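Local coordinates for protein GTP pyrophosphokinase (Streptococcus pneumoniae, PDB 2BE3) that probably transfers pyrophosphate from ATP to GTP to make the alarmone pppGpp, as RelA/SpoT-family synthetases do, at residues 88-93 and 192-197; 6-11 and 54-59. All blocks are in the same frame, centred on the assembly; numbering follows the deposited sequence. Where two conformers were deposited one is given.

Contact 1: residues 88-93 and 192-197; sequences DVKEVV and EIRDDI
R194 reaches across to D88 and E91 in a small salt-bridge network that ties the C-terminal helix 194-203 to helix 89-97, which packs on the mixed sheet of the RelA/SpoT-type fold through V89 and V92 against V83 and I145. The ionic part rests on one nitrogen. R194 NH2 donates to D88 OD1 at 2.8 Å with a nearly straight N-H...O angle of 170°, and to E91 OE2, also at 2.8 Å but more bent at 143°. Both oxygens sit at the guanidinium edge, D88 OD1 on the NE side and E91 OE2 on the NH1 side, while the two carboxylates are turned steeply to its plane. D88 OD1 is met nearly along its C-O bond, whereas E91 OE2 takes R194 NH2 from above the carboxylate plane, 67° out of it. R194 reaches them because CG stands anti to its own backbone N and the chain runs extended to NE, alongside F85 and D87. The other oxygen of D88, OD2, accepts from F85 N, which fixes the rotation of the carboxylate. K90 NZ bonds to D87 O, and the acidic neighbours probably offset its closeness to the guanidinium. A water joins the second set of bonds: it donates to E91 OE2 and accepts from K90 NZ and R194 NH1.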
loop_
_atom_site.group_PDB
_atom_site.type_symbol
_atom_site.label_atom_id
_atom_site.label_comp_id
_atom_site.label_asym_id
_atom_site.label_seq_id
_atom_site.Cartn_x
_atom_site.Cartn_y
_atom_site.Cartn_z
ATOM N N ASP A 88 12.613 20.808 -7.533
ATOM C CA ASP A 88 11.532 20.022 -6.926
ATOM C C ASP A 88 12.087 18.836 -6.113
ATOM O O ASP A 88 11.426 18.312 -5.218
ATOM C CB ASP A 88 10.576 19.487 -7.978
ATOM C CG ASP A 88 9.717 20.559 -8.595
ATOM O OD1 ASP A 88 9.588 21.672 -8.012
ATOM O OD2 ASP A 88 9.165 20.281 -9.697
ATOM N N VAL A 89 13.280 18.392 -6.470
ATOM C CA VAL A 89 13.869 17.244 -5.791
ATOM C C VAL A 89 13.849 17.442 -4.274
ATOM O O VAL A 89 13.313 16.594 -3.552
ATOM C CB VAL A 89 15.289 16.906 -6.352
ATOM C CG1 VAL A 89 15.919 15.799 -5.553
ATOM C CG2 VAL A 89 15.141 16.551 -7.890
ATOM N N LYS A 90 14.375 18.562 -3.793
ATOM C CA LYS A 90 14.392 18.788 -2.353
ATOM C C LYS A 90 12.987 18.791 -1.740
ATOM O O LYS A 90 12.806 18.464 -0.576
ATOM C CB LYS A 90 15.167 20.082 -2.000
ATOM C CG LYS A 90 14.478 21.405 -2.423
ATOM C CD LYS A 90 15.411 22.555 -2.182
ATOM C CE LYS A 90 14.774 23.851 -2.555
ATOM N NZ LYS A 90 14.584 23.950 -4.049
ATOM N N GLU A 91 11.987 19.160 -2.525
ATOM C CA GLU A 91 10.610 19.276 -2.015
ATOM C C GLU A 91 10.033 17.882 -1.738
ATOM O O GLU A 91 9.374 17.665 -0.710
ATOM C CB GLU A 91 9.733 20.096 -2.990
ATOM C CG GLU A 91 10.140 21.591 -3.077
ATOM C CD GLU A 91 9.093 22.491 -3.799
ATOM O OE1 GLU A 91 7.957 22.012 -4.045
ATOM O OE2 GLU A 91 9.405 23.675 -4.080
ATOM N N VAL A 92 10.318 16.951 -2.653
ATOM C CA VAL A 92 9.996 15.525 -2.499
ATOM C C VAL A 92 10.749 14.829 -1.373
ATOM O O VAL A 92 10.165 14.040 -0.586
ATOM C CB VAL A 92 10.213 14.768 -3.829
ATOM C CG1 VAL A 92 10.128 13.237 -3.609
ATOM C CG2 VAL A 92 9.154 15.245 -4.857
ATOM N N VAL A 93 12.048 15.124 -1.280
ATOM C CA VAL A 93 12.847 14.669 -0.173
ATOM C C VAL A 93 12.272 15.143 1.173
ATOM O O VAL A 93 12.218 14.357 2.120
ATOM C CB VAL A 93 14.346 15.023 -0.397
ATOM C CG1 VAL A 93 15.197 14.654 0.808
ATOM C CG2 VAL A 93 14.853 14.319 -1.681
ATOM N N GLU A 192 15.568 28.625 -14.655
ATOM C CA GLU A 192 15.688 30.070 -14.663
ATOM C C GLU A 192 14.325 30.757 -14.546
ATOM O O GLU A 192 14.235 31.848 -14.003
ATOM C CB GLU A 192 16.353 30.492 -15.970
ATOM C CG GLU A 192 17.452 31.498 -15.855
ATOM C CD GLU A 192 18.667 30.951 -15.146
ATOM O OE1 GLU A 192 19.571 30.403 -15.833
ATOM O OE2 GLU A 192 18.706 31.063 -13.903
ATOM N N ILE A 193 13.271 30.131 -15.075
ATOM C CA ILE A 193 11.907 30.679 -14.979
ATOM C C ILE A 193 10.953 29.754 -14.199
ATOM O O ILE A 193 9.744 29.734 -14.443
ATOM C CB ILE A 193 11.323 31.036 -16.363
ATOM C CG1 ILE A 193 11.152 29.792 -17.237
ATOM C CG2 ILE A 193 12.190 32.114 -17.062
ATOM C CD1 ILE A 193 10.330 30.066 -18.423
ATOM N N ARG A 194 11.506 29.007 -13.249
ATOM C CA ARG A 194 10.724 28.114 -12.423
ATOM C C ARG A 194 9.678 28.885 -11.628
ATOM O O ARG A 194 8.548 28.411 -11.465
ATOM C CB ARG A 194 11.629 27.292 -11.471
ATOM C CG ARG A 194 10.881 26.421 -10.485
ATOM C CD ARG A 194 11.845 25.704 -9.598
ATOM N NE ARG A 194 11.200 24.746 -8.706
ATOM C CZ ARG A 194 11.156 24.864 -7.374
ATOM N NH1 ARG A 194 11.696 25.922 -6.792
ATOM N NH2 ARG A 194 10.532 23.930 -6.630
ATOM N N ASP A 195 10.061 30.047 -11.111
ATOM C CA ASP A 195 9.163 30.789 -10.243
ATOM C C ASP A 195 7.956 31.225 -11.046
ATOM O O ASP A 195 6.847 31.147 -10.558
ATOM C CB ASP A 195 9.841 32.019 -9.607
ATOM C CG ASP A 195 10.903 31.657 -8.570
ATOM O OD1 ASP A 195 11.037 30.473 -8.150
ATOM O OD2 ASP A 195 11.618 32.594 -8.149
ATOM N N ASP A 196 8.188 31.678 -12.279
ATOM C CA ASP A 196 7.119 32.099 -13.174
ATOM C C ASP A 196 6.206 30.938 -13.554
ATOM O O ASP A 196 4.987 31.091 -13.579
ATOM C CB ASP A 196 7.693 32.736 -14.452
ATOM C CG ASP A 196 8.542 33.988 -14.163
ATOM O OD1 ASP A 196 7.982 35.053 -13.806
ATOM O OD2 ASP A 196 9.786 33.910 -14.307
ATOM N N ILE A 197 6.799 29.783 -13.854
ATOM C CA ILE A 197 6.028 28.620 -14.219
ATOM C C ILE A 197 5.147 28.167 -13.052
ATOM O O ILE A 197 3.972 27.867 -13.265
ATOM C CB ILE A 197 6.929 27.458 -14.701
ATOM C CG1 ILE A 197 7.601 27.808 -16.047
ATOM C CG2 ILE A 197 6.126 26.149 -14.768
ATOM C CD1 ILE A 197 8.912 27.067 -16.282
HETATM O O HOH W 1 11.633 24.855 -3.950
#

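Contact 2: residues 6-11 and 54-59; sequences LEWEEF and SIKEKM
At the edge of the W8 indole, K56 NZ lies near the ring plane, 4.0 Å from W8 NE1, with no bond between these two donors. I55 comes obliquely to the six-membered ring, with its methyl CG2 3.8 Å from W8 CH2 and its CD1 4.1 Å from W8 CZ3. K56 CG adds a looser touch, 4.1 Å from W8 CZ2. The CG2 methyl of I55, anti to the backbone N, is the branch turned to the ring, while CG1 carries CD1 alongside. K56 instead bends at chi2, chi3 and chi4 to bring its amine round to the pyrrole side of W8; NZ makes a weak hydrogen bond to Y66 OH. This is helix-helix packing in which one aromatic side chain bridges a wide gap, W8 CA and I55 CA being 10.7 Å apart. It joins the N-terminal helix 6-35 to helix 52-62 of the RelA/SpoT region. L69 of the short helix 69-72 completes the apolar patch, touching I55, F11 and M59 (a selenomethionine). A tetraethylene glycol, probably from the crystallisation liquor, approaches W8 to about 4 Å, and E9, one residue along, packs on K35 of the second subunit.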
loop_
_atom_site.group_PDB
_atom_site.type_symbol
_atom_site.label_atom_id
_atom_site.label_comp_id
_atom_site.label_asym_id
_atom_site.label_seq_id
_atom_site.Cartn_x
_atom_site.Cartn_y
_atom_site.Cartn_z
ATOM N N LEU A 6 12.242 -21.707 -5.776
ATOM C CA LEU A 6 11.395 -21.506 -4.598
ATOM C C LEU A 6 12.002 -20.588 -3.520
ATOM O O LEU A 6 11.280 -19.776 -2.938
ATOM C CB LEU A 6 10.988 -22.850 -3.968
ATOM C CG LEU A 6 9.812 -22.791 -2.976
ATOM C CD1 LEU A 6 8.462 -22.784 -3.734
ATOM C CD2 LEU A 6 9.875 -23.928 -1.959
ATOM N N GLU A 7 13.303 -20.721 -3.269
ATOM C CA GLU A 7 13.978 -19.890 -2.267
ATOM C C GLU A 7 14.134 -18.434 -2.728
ATOM O O GLU A 7 14.066 -17.514 -1.909
ATOM C CB GLU A 7 15.312 -20.503 -1.809
ATOM C CG GLU A 7 16.090 -21.272 -2.881
ATOM C CD GLU A 7 15.538 -22.671 -3.139
ATOM O OE1 GLU A 7 15.178 -23.380 -2.172
ATOM O OE2 GLU A 7 15.461 -23.059 -4.323
ATOM N N TRP A 8 14.315 -18.236 -4.035
ATOM C CA TRP A 8 14.341 -16.899 -4.638
ATOM C C TRP A 8 12.998 -16.197 -4.542
ATOM O O TRP A 8 12.945 -14.989 -4.389
ATOM C CB TRP A 8 14.775 -16.931 -6.104
ATOM C CG TRP A 8 16.254 -16.793 -6.285
ATOM C CD1 TRP A 8 17.096 -17.727 -6.806
ATOM C CD2 TRP A 8 17.081 -15.666 -5.917
ATOM N NE1 TRP A 8 18.384 -17.259 -6.799
ATOM C CE2 TRP A 8 18.410 -16.002 -6.255
ATOM C CE3 TRP A 8 16.827 -14.409 -5.338
ATOM C CZ2 TRP A 8 19.485 -15.124 -6.049
ATOM C CZ3 TRP A 8 17.896 -13.546 -5.127
ATOM C CH2 TRP A 8 19.206 -13.905 -5.493
ATOM N N GLU A 9 11.928 -16.976 -4.629
ATOM C CA GLU A 9 10.554 -16.492 -4.584
ATOM C C GLU A 9 10.190 -16.072 -3.159
ATOM O O GLU A 9 9.590 -15.029 -2.937
ATOM C CB GLU A 9 9.626 -17.616 -5.052
ATOM C CG GLU A 9 8.242 -17.173 -5.422
ATOM C CD GLU A 9 7.370 -18.338 -5.926
ATOM O OE1 GLU A 9 6.946 -18.303 -7.118
ATOM O OE2 GLU A 9 7.139 -19.289 -5.133
ATOM N N GLU A 10 10.580 -16.890 -2.195
ATOM C CA GLU A 10 10.368 -16.570 -0.801
ATOM C C GLU A 10 11.168 -15.349 -0.371
ATOM O O GLU A 10 10.714 -14.574 0.476
ATOM C CB GLU A 10 10.715 -17.761 0.079
ATOM C CG GLU A 10 9.665 -18.866 0.005
ATOM C CD GLU A 10 10.063 -20.130 0.793
ATOM O OE1 GLU A 10 11.098 -20.133 1.528
ATOM O OE2 GLU A 10 9.319 -21.130 0.671
ATOM N N PHE A 11 12.348 -15.174 -0.967
ATOM C CA PHE A 11 13.194 -14.046 -0.624
ATOM C C PHE A 11 12.656 -12.733 -1.207
ATOM O O PHE A 11 12.676 -11.695 -0.546
ATOM C CB PHE A 11 14.635 -14.287 -1.082
ATOM C CG PHE A 11 15.526 -13.105 -0.871
ATOM C CD1 PHE A 11 16.017 -12.805 0.405
ATOM C CD2 PHE A 11 15.859 -12.272 -1.931
ATOM C CE1 PHE A 11 16.832 -11.709 0.605
ATOM C CE2 PHE A 11 16.666 -11.155 -1.728
ATOM C CZ PHE A 11 17.152 -10.881 -0.477
ATOM N N SER A 54 20.384 -9.765 -12.285
ATOM C CA SER A 54 21.005 -8.508 -11.919
ATOM C C SER A 54 21.440 -8.520 -10.451
ATOM O O SER A 54 22.493 -7.986 -10.139
ATOM C CB SER A 54 20.054 -7.350 -12.134
ATOM O OG SER A 54 19.892 -7.103 -13.501
ATOM N N ILE A 55 20.631 -9.138 -9.580
ATOM C CA ILE A 55 20.993 -9.310 -8.181
ATOM C C ILE A 55 22.273 -10.131 -8.092
ATOM O O ILE A 55 23.204 -9.720 -7.397
ATOM C CB ILE A 55 19.878 -9.974 -7.314
ATOM C CG1 ILE A 55 18.625 -9.089 -7.261
ATOM C CG2 ILE A 55 20.420 -10.284 -5.901
ATOM C CD1 ILE A 55 17.422 -9.783 -6.681
ATOM N N LYS A 56 22.330 -11.254 -8.825
ATOM C CA LYS A 56 23.516 -12.130 -8.820
ATOM C C LYS A 56 24.766 -11.454 -9.343
ATOM O O LYS A 56 25.840 -11.662 -8.809
ATOM C CB LYS A 56 23.272 -13.425 -9.566
ATOM C CG LYS A 56 22.444 -14.386 -8.792
ATOM C CD LYS A 56 21.530 -15.150 -9.732
ATOM C CE LYS A 56 22.033 -16.564 -9.983
ATOM N NZ LYS A 56 21.877 -17.415 -8.769
ATOM N N GLU A 57 24.601 -10.618 -10.352
ATOM C CA GLU A 57 25.691 -9.857 -10.914
ATOM C C GLU A 57 26.234 -8.906 -9.882
ATOM O O GLU A 57 27.432 -8.852 -9.655
ATOM C CB GLU A 57 25.222 -9.058 -12.144
ATOM C CG GLU A 57 26.249 -8.017 -12.600
ATOM C CD GLU A 57 25.679 -6.892 -13.466
ATOM O OE1 GLU A 57 24.445 -6.615 -13.424
ATOM O OE2 GLU A 57 26.485 -6.269 -14.207
ATOM N N LYS A 58 25.351 -8.150 -9.259
ATOM C CA LYS A 58 25.754 -7.148 -8.295
ATOM C C LYS A 58 26.452 -7.810 -7.057
ATOM O O LYS A 58 27.432 -7.299 -6.519
ATOM C CB LYS A 58 24.538 -6.282 -7.958
ATOM C CG LYS A 58 24.869 -4.837 -7.603
ATOM C CD LYS A 58 24.846 -3.869 -8.806
ATOM C CE LYS A 58 23.508 -3.076 -8.886
ATOM N NZ LYS A 58 23.089 -2.360 -7.583
HETATM N N MSE A 59 26.001 -8.998 -6.677
HETATM C CA MSE A 59 26.666 -9.785 -5.655
HETATM C C MSE A 59 28.068 -10.185 -6.034
HETATM O O MSE A 59 28.988 -10.124 -5.193
HETATM C CB MSE A 59 25.897 -11.052 -5.359
HETATM C CG MSE A 59 24.580 -10.815 -4.661
HETATM SE SE MSE A 59 23.602 -12.523 -4.508
HETATM C CE MSE A 59 24.854 -13.412 -3.248
#

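The two contacts lie on opposite sides of the chain's centre, about 38 Å apart between centres, and share no helix. Contact 1 joins the last helix to helix 89-97, which lies against the sheet; contact 2 joins the first helix to helix 52-62, so each ties a terminal helix to an element within the RelA/SpoT region. Both are partly buried and peripheral, with one buried residue apiece: D88, an acid, and I55, an apolar side chain. Their chemistry differs accordingly, contact 1 being charged and water-bridged, contact 2 mainly van der Waals packing round an indole. Only contact 2 has a residue in its segments that meets the second subunit.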